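PDB 2DY3: alanine racemase, which is a pyridoxal-5'-phosphate-containing enzyme of the alanine racemase family, with a TIM-barrel N-terminal domain and a separate C-terminal domain. Local coordinates for residues H105-A108 / L109-D113; Q173-A176 / F177-L181. All coordinates share one frame; numbering follows the deposited sequence.

Interaction 1 (H105-A108 / L109-D113); sequences HAKA and LIETD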
ATOM      1  N   HIS B 105      -7.702  21.984  19.977  1.00 12.93           N
ATOM      2  CA  HIS B 105      -6.512  22.323  19.191  1.00 13.05           C
ATOM      3  C   HIS B 105      -6.185  23.796  19.397  1.00 13.71           C
ATOM      4  O   HIS B 105      -5.027  24.172  19.573  1.00 12.83           O
ATOM      5  CB  HIS B 105      -6.770  22.051  17.709  1.00 13.14           C
ATOM      6  CG  HIS B 105      -6.778  20.598  17.356  1.00 12.96           C
ATOM      7  ND1 HIS B 105      -5.664  19.941  16.878  1.00 15.86           N
ATOM      8  CD2 HIS B 105      -7.766  19.674  17.409  1.00 13.21           C
ATOM      9  CE1 HIS B 105      -5.968  18.677  16.645  1.00 14.36           C
ATOM     10  NE2 HIS B 105      -7.237  18.490  16.959  1.00 14.02           N
ATOM     11  N   ALA B 106      -7.221  24.626  19.375  1.00 13.84           N
ATOM     12  CA  ALA B 106      -7.044  26.051  19.593  1.00 14.99           C
ATOM     13  C   ALA B 106      -6.420  26.253  20.977  1.00 16.32           C
ATOM     14  O   ALA B 106      -5.470  27.021  21.141  1.00 16.02           O
ATOM     15  CB  ALA B 106      -8.394  26.766  19.514  1.00 14.00           C
ATOM     16  N   LYS B 107      -6.951  25.536  21.963  1.00 17.14           N
ATOM     17  CA  LYS B 107      -6.471  25.643  23.333  1.00 19.20           C
ATOM     18  C   LYS B 107      -5.000  25.269  23.471  1.00 19.46           C
ATOM     19  O   LYS B 107      -4.232  25.968  24.141  1.00 20.58           O
ATOM     20  CB  LYS B 107      -7.318  24.756  24.247  1.00 21.14           C
ATOM     21  CG  LYS B 107      -6.951  24.853  25.714  1.00 25.38           C
ATOM     22  CD  LYS B 107      -7.945  24.092  26.573  1.00 27.51           C
ATOM     23  CE  LYS B 107      -7.621  24.246  28.050  1.00 31.58           C
ATOM     24  NZ  LYS B 107      -8.580  23.486  28.897  1.00 34.11           N
ATOM     25  N   ALA B 108      -4.611  24.167  22.840  1.00 17.63           N
ATOM     26  CA  ALA B 108      -3.233  23.702  22.904  1.00 17.94           C
ATOM     27  C   ALA B 108      -2.276  24.712  22.279  1.00 18.54           C
ATOM     28  O   ALA B 108      -1.144  24.871  22.732  1.00 18.05           O
ATOM     29  CB  ALA B 108      -3.102  22.348  22.200  1.00 16.70           C
ATOM     30  N   LEU B 109      -2.735  25.394  21.235  1.00 18.97           N
ATOM     31  CA  LEU B 109      -1.907  26.379  20.548  1.00 19.14           C
ATOM     32  C   LEU B 109      -1.738  27.648  21.369  1.00 18.59           C
ATOM     33  O   LEU B 109      -0.634  28.173  21.489  1.00 15.77           O
ATOM     34  CB  LEU B 109      -2.520  26.717  19.185  1.00 19.34           C
ATOM     35  CG  LEU B 109      -2.481  25.551  18.189  1.00 19.54           C
ATOM     36  CD1 LEU B 109      -3.351  25.854  16.989  1.00 19.80           C
ATOM     37  CD2 LEU B 109      -1.043  25.299  17.767  1.00 20.93           C
ATOM     38  N   ILE B 110      -2.839  28.132  21.935  1.00 18.45           N
ATOM     39  CA  ILE B 110      -2.811  29.341  22.751  1.00 18.78           C
ATOM     40  C   ILE B 110      -1.947  29.137  23.987  1.00 20.22           C
ATOM     41  O   ILE B 110      -1.279  30.065  24.452  1.00 20.86           O
ATOM     42  CB  ILE B 110      -4.230  29.733  23.203  1.00 19.07           C
ATOM     43  CG1 ILE B 110      -5.049  30.209  21.998  1.00 20.47           C
ATOM     44  CG2 ILE B 110      -4.164  30.824  24.253  1.00 19.56           C
ATOM     45  CD1 ILE B 110      -6.519  30.410  22.310  1.00 22.72           C
ATOM     46  N   GLU B 111      -1.952  27.919  24.513  1.00 19.05           N
ATOM     47  CA  GLU B 111      -1.170  27.628  25.701  1.00 22.48           C
ATOM     48  C   GLU B 111       0.268  27.238  25.379  1.00 22.30           C
ATOM     49  O   GLU B 111       1.025  26.850  26.271  1.00 23.99           O
ATOM     50  CB  GLU B 111      -1.857  26.536  26.524  1.00 24.28           C
ATOM     51  CG  GLU B 111      -3.198  26.984  27.105  1.00 27.25           C
ATOM     52  CD  GLU B 111      -3.948  25.861  27.796  1.00 31.25           C
ATOM     53  OE1 GLU B 111      -5.027  26.130  28.366  1.00 32.47           O
ATOM     54  OE2 GLU B 111      -3.464  24.711  27.765  1.00 31.77           O
ATOM     55  N   THR B 112       0.645  27.349  24.108  1.00 20.98           N
ATOM     56  CA  THR B 112       2.006  27.027  23.680  1.00 20.99           C
ATOM     57  C   THR B 112       2.868  28.284  23.703  1.00 21.33           C
ATOM     58  O   THR B 112       2.512  29.299  23.093  1.00 19.24           O
ATOM     59  CB  THR B 112       2.049  26.475  22.243  1.00 20.70           C
ATOM     60  OG1 THR B 112       1.446  25.178  22.200  1.00 18.34           O
ATOM     61  CG2 THR B 112       3.498  26.382  21.766  1.00 20.75           C
ATOM     62  N   ASP B 113       4.005  28.209  24.387  1.00 20.91           N
ATOM     63  CA  ASP B 113       4.898  29.361  24.478  1.00 22.10           C
ATOM     64  C   ASP B 113       5.935  29.374  23.365  1.00 23.06           C
ATOM     65  O   ASP B 113       7.066  28.915  23.540  1.00 22.42           O
ATOM     66  CB  ASP B 113       5.599  29.396  25.842  1.00 20.54           C
ATOM     67  CG  ASP B 113       6.507  30.609  26.004  1.00 21.70           C
ATOM     68  OD1 ASP B 113       6.604  31.422  25.055  1.00 23.90           O
ATOM     69  OD2 ASP B 113       7.122  30.753  27.080  1.00 18.30           O
TER
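The carboxylate of Glu111 lies against the aliphatic chain of Lys107, with Lys107 CG above its plane. Lys107 CE makes the closest approach, 3.2 Å from Glu111 OE1. Lys107 NZ passes on to 4.5 Å from Glu111 OE1, too far for a salt bridge, though the opposite charges should still attract. Glu111 CG stands beside its backbone N (chi1 -66°), which turns the chain back along the helix toward Lys107. The imidazole of His105 leads away from this pair and meets Trp82 edge-to-face.

The contact is the last turn of helix 103-110, in the beta-alpha-beta unit formed with strands 97-100 and 117-122 of the TIM-barrel domain. Ile110 N donates to Ala106 O at 3.0 Å with an N-H...O angle of 166°. Glu111 N reaches Lys107 O at 3.0 Å, and Glu111 is the residue where helical angles stop. At Thr112 a side chain joins the backbone bonding: OG1 donates to Ala108 O at 2.7 Å, while Thr112 N bonds to Leu109 O. Leu109 CG rests 3.2 Å from His105 O, while the Leu109 side chain packs on Leu98, Val100 and Phe88.

Interaction 2 (Q173-A176 / F177-L181); sequences QIIA and FRRAL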
ATOM      1  N   GLN B 173     -22.283  25.080   1.555  1.00 26.62           N
ATOM      2  CA  GLN B 173     -21.076  25.118   2.371  1.00 25.63           C
ATOM      3  C   GLN B 173     -20.435  26.505   2.333  1.00 23.84           C
ATOM      4  O   GLN B 173     -19.969  27.007   3.358  1.00 22.38           O
ATOM      5  CB  GLN B 173     -20.056  24.085   1.885  1.00 25.99           C
ATOM      6  CG  GLN B 173     -20.425  22.638   2.170  1.00 27.31           C
ATOM      7  CD  GLN B 173     -19.240  21.699   1.996  1.00 28.29           C
ATOM      8  OE1 GLN B 173     -18.318  21.680   2.817  1.00 27.58           O
ATOM      9  NE2 GLN B 173     -19.249  20.930   0.915  1.00 27.63           N
ATOM     10  N   ILE B 174     -20.413  27.119   1.150  1.00 21.53           N
ATOM     11  CA  ILE B 174     -19.822  28.443   0.994  1.00 20.78           C
ATOM     12  C   ILE B 174     -20.585  29.464   1.819  1.00 21.70           C
ATOM     13  O   ILE B 174     -19.987  30.349   2.425  1.00 22.38           O
ATOM     14  CB  ILE B 174     -19.810  28.894  -0.490  1.00 21.76           C
ATOM     15  CG1 ILE B 174     -18.888  27.981  -1.297  1.00 20.88           C
ATOM     16  CG2 ILE B 174     -19.297  30.334  -0.603  1.00 18.84           C
ATOM     17  CD1 ILE B 174     -17.470  27.982  -0.786  1.00 21.69           C
ATOM     18  N   ILE B 175     -21.909  29.354   1.839  1.00 22.83           N
ATOM     19  CA  ILE B 175     -22.707  30.287   2.626  1.00 23.74           C
ATOM     20  C   ILE B 175     -22.282  30.208   4.095  1.00 21.40           C
ATOM     21  O   ILE B 175     -22.028  31.225   4.725  1.00 21.85           O
ATOM     22  CB  ILE B 175     -24.216  29.977   2.527  1.00 23.13           C
ATOM     23  CG1 ILE B 175     -24.732  30.328   1.132  1.00 27.50           C
ATOM     24  CG2 ILE B 175     -24.977  30.767   3.573  1.00 25.01           C
ATOM     25  CD1 ILE B 175     -26.204  30.020   0.927  1.00 25.58           C
ATOM     26  N   ALA B 176     -22.203  28.992   4.629  1.00 21.55           N
ATOM     27  CA  ALA B 176     -21.802  28.790   6.017  1.00 21.22           C
ATOM     28  C   ALA B 176     -20.368  29.267   6.263  1.00 20.42           C
ATOM     29  O   ALA B 176     -20.063  29.827   7.311  1.00 22.15           O
ATOM     30  CB  ALA B 176     -21.936  27.321   6.384  1.00 21.49           C
ATOM     31  N   PHE B 177     -19.493  29.043   5.290  1.00 19.11           N
ATOM     32  CA  PHE B 177     -18.098  29.453   5.403  1.00 20.21           C
ATOM     33  C   PHE B 177     -17.990  30.974   5.487  1.00 21.13           C
ATOM     34  O   PHE B 177     -17.226  31.503   6.288  1.00 21.43           O
ATOM     35  CB  PHE B 177     -17.300  28.940   4.196  1.00 19.44           C
ATOM     36  CG  PHE B 177     -15.824  29.258   4.247  1.00 18.47           C
ATOM     37  CD1 PHE B 177     -15.007  28.699   5.219  1.00 16.21           C
ATOM     38  CD2 PHE B 177     -15.250  30.093   3.296  1.00 15.79           C
ATOM     39  CE1 PHE B 177     -13.641  28.959   5.239  1.00 15.24           C
ATOM     40  CE2 PHE B 177     -13.892  30.355   3.311  1.00 17.03           C
ATOM     41  CZ  PHE B 177     -13.084  29.784   4.285  1.00 16.44           C
ATOM     42  N   ARG B 178     -18.753  31.673   4.655  1.00 22.33           N
ATOM     43  CA  ARG B 178     -18.726  33.131   4.651  1.00 23.47           C
ATOM     44  C   ARG B 178     -19.302  33.699   5.941  1.00 24.22           C
ATOM     45  O   ARG B 178     -18.950  34.797   6.361  1.00 24.55           O
ATOM     46  CB  ARG B 178     -19.490  33.662   3.441  1.00 25.62           C
ATOM     47  CG  ARG B 178     -18.759  33.388   2.138  1.00 30.04           C
ATOM     48  CD  ARG B 178     -19.572  33.757   0.910  1.00 33.69           C
ATOM     49  NE  ARG B 178     -18.777  33.550  -0.297  1.00 36.49           N
ATOM     50  CZ  ARG B 178     -19.252  33.647  -1.533  1.00 38.35           C
ATOM     51  NH1 ARG B 178     -20.528  33.950  -1.734  1.00 39.78           N
ATOM     52  NH2 ARG B 178     -18.446  33.444  -2.568  1.00 39.76           N
ATOM     53  N   ARG B 179     -20.190  32.939   6.566  1.00 23.49           N
ATOM     54  CA  ARG B 179     -20.796  33.352   7.819  1.00 24.82           C
ATOM     55  C   ARG B 179     -19.709  33.291   8.891  1.00 24.98           C
ATOM     56  O   ARG B 179     -19.609  34.166   9.754  1.00 24.00           O
ATOM     57  CB  ARG B 179     -21.954  32.405   8.149  1.00 27.64           C
ATOM     58  CG  ARG B 179     -22.704  32.710   9.424  1.00 30.19           C
ATOM     59  CD  ARG B 179     -24.095  32.084   9.376  1.00 33.60           C
ATOM     60  NE  ARG B 179     -24.055  30.632   9.219  1.00 35.50           N
ATOM     61  CZ  ARG B 179     -24.820  29.953   8.368  1.00 37.48           C
ATOM     62  NH1 ARG B 179     -25.687  30.592   7.593  1.00 39.49           N
ATOM     63  NH2 ARG B 179     -24.718  28.633   8.288  1.00 36.87           N
ATOM     64  N   ALA B 180     -18.879  32.256   8.811  1.00 24.07           N
ATOM     65  CA  ALA B 180     -17.786  32.067   9.754  1.00 24.04           C
ATOM     66  C   ALA B 180     -16.719  33.149   9.578  1.00 23.11           C
ATOM     67  O   ALA B 180     -16.230  33.718  10.555  1.00 23.21           O
ATOM     68  CB  ALA B 180     -17.167  30.683   9.557  1.00 23.55           C
ATOM     69  N   LEU B 181     -16.364  33.430   8.329  1.00 23.23           N
ATOM     70  CA  LEU B 181     -15.348  34.436   8.031  1.00 23.95           C
ATOM     71  C   LEU B 181     -15.757  35.826   8.521  1.00 24.38           C
ATOM     72  O   LEU B 181     -14.931  36.580   9.046  1.00 23.27           O
ATOM     73  CB  LEU B 181     -15.071  34.463   6.523  1.00 25.93           C
ATOM     74  CG  LEU B 181     -13.954  35.388   6.025  1.00 27.99           C
ATOM     75  CD1 LEU B 181     -12.653  35.080   6.743  1.00 25.54           C
ATOM     76  CD2 LEU B 181     -13.783  35.213   4.525  1.00 27.60           C
TER
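Ala176 O accepts two backbone N-H groups from the next turn. Ala180 N bonds to it at 3.1 Å with an N-H...O angle of 149°. Arg179 N adds a weak, more bent bond at 3.2 Å, besides its own bond to Ile175 O. The bonds of Ala180 N to Ala176 O and of Arg179 N to Ile175 O follow the i to i+4 pattern of an alpha-helix, here helix 169-186 of the TIM-barrel domain, packed against strand 150-156 and helix 134-146; the weak one spans three residues. The shortest bond of the set is Phe177 N to Gln173 O, at 2.8 Å.

Side chains divide by face of the helix. Phe177 and Ala180 pack on Met155 of strand 150-156, and the Gln173 amide turns inward, where OE1 is hydrogen-bonded to Ser125. CG of Phe177 is anti to its backbone N (chi1 -177°), and its ring leads away from the preceding turn.

The two arginines reach their partners by different chain shapes. Arg179 bends at chi3 (60°), and its guanidinium folds back with one face over Ala176 CA. Its NH2 lies 3.6 Å from Ala176 CB and forms a salt bridge with Glu134, which should help hold the group in this pose. Arg178 runs extended to NE, crossing Ile174 obliquely. Ile174 CG2 sits over one face of the Arg178 guanidinium, off centre, 3.3 Å from NE and 3.4 Å from CZ.

Overall arrangement
Both interactions are helical turns in the N-terminal TIM-barrel domain, but on different helices. Their centres are 25 Å apart and their nearest atoms about 14 Å, without touching. Interaction 1 ends its helix, and there a threonine hydroxyl joins the backbone bonding. Interaction 2 lies within a longer helix, and its main-chain pattern continues. Interaction 2 is the more buried. Strand 150-156 links the two indirectly, since Ile150 meets helix 103-110 and Met155 meets helix 169-186. The surface chemistry also differs. Residues 105-113 carry an oppositely charged pair that falls short of a salt bridge, while residues 173-181 lay guanidinium groups over aliphatic carbons, and one of them, Arg179, is also salt-bridged to Glu134, outside the contact.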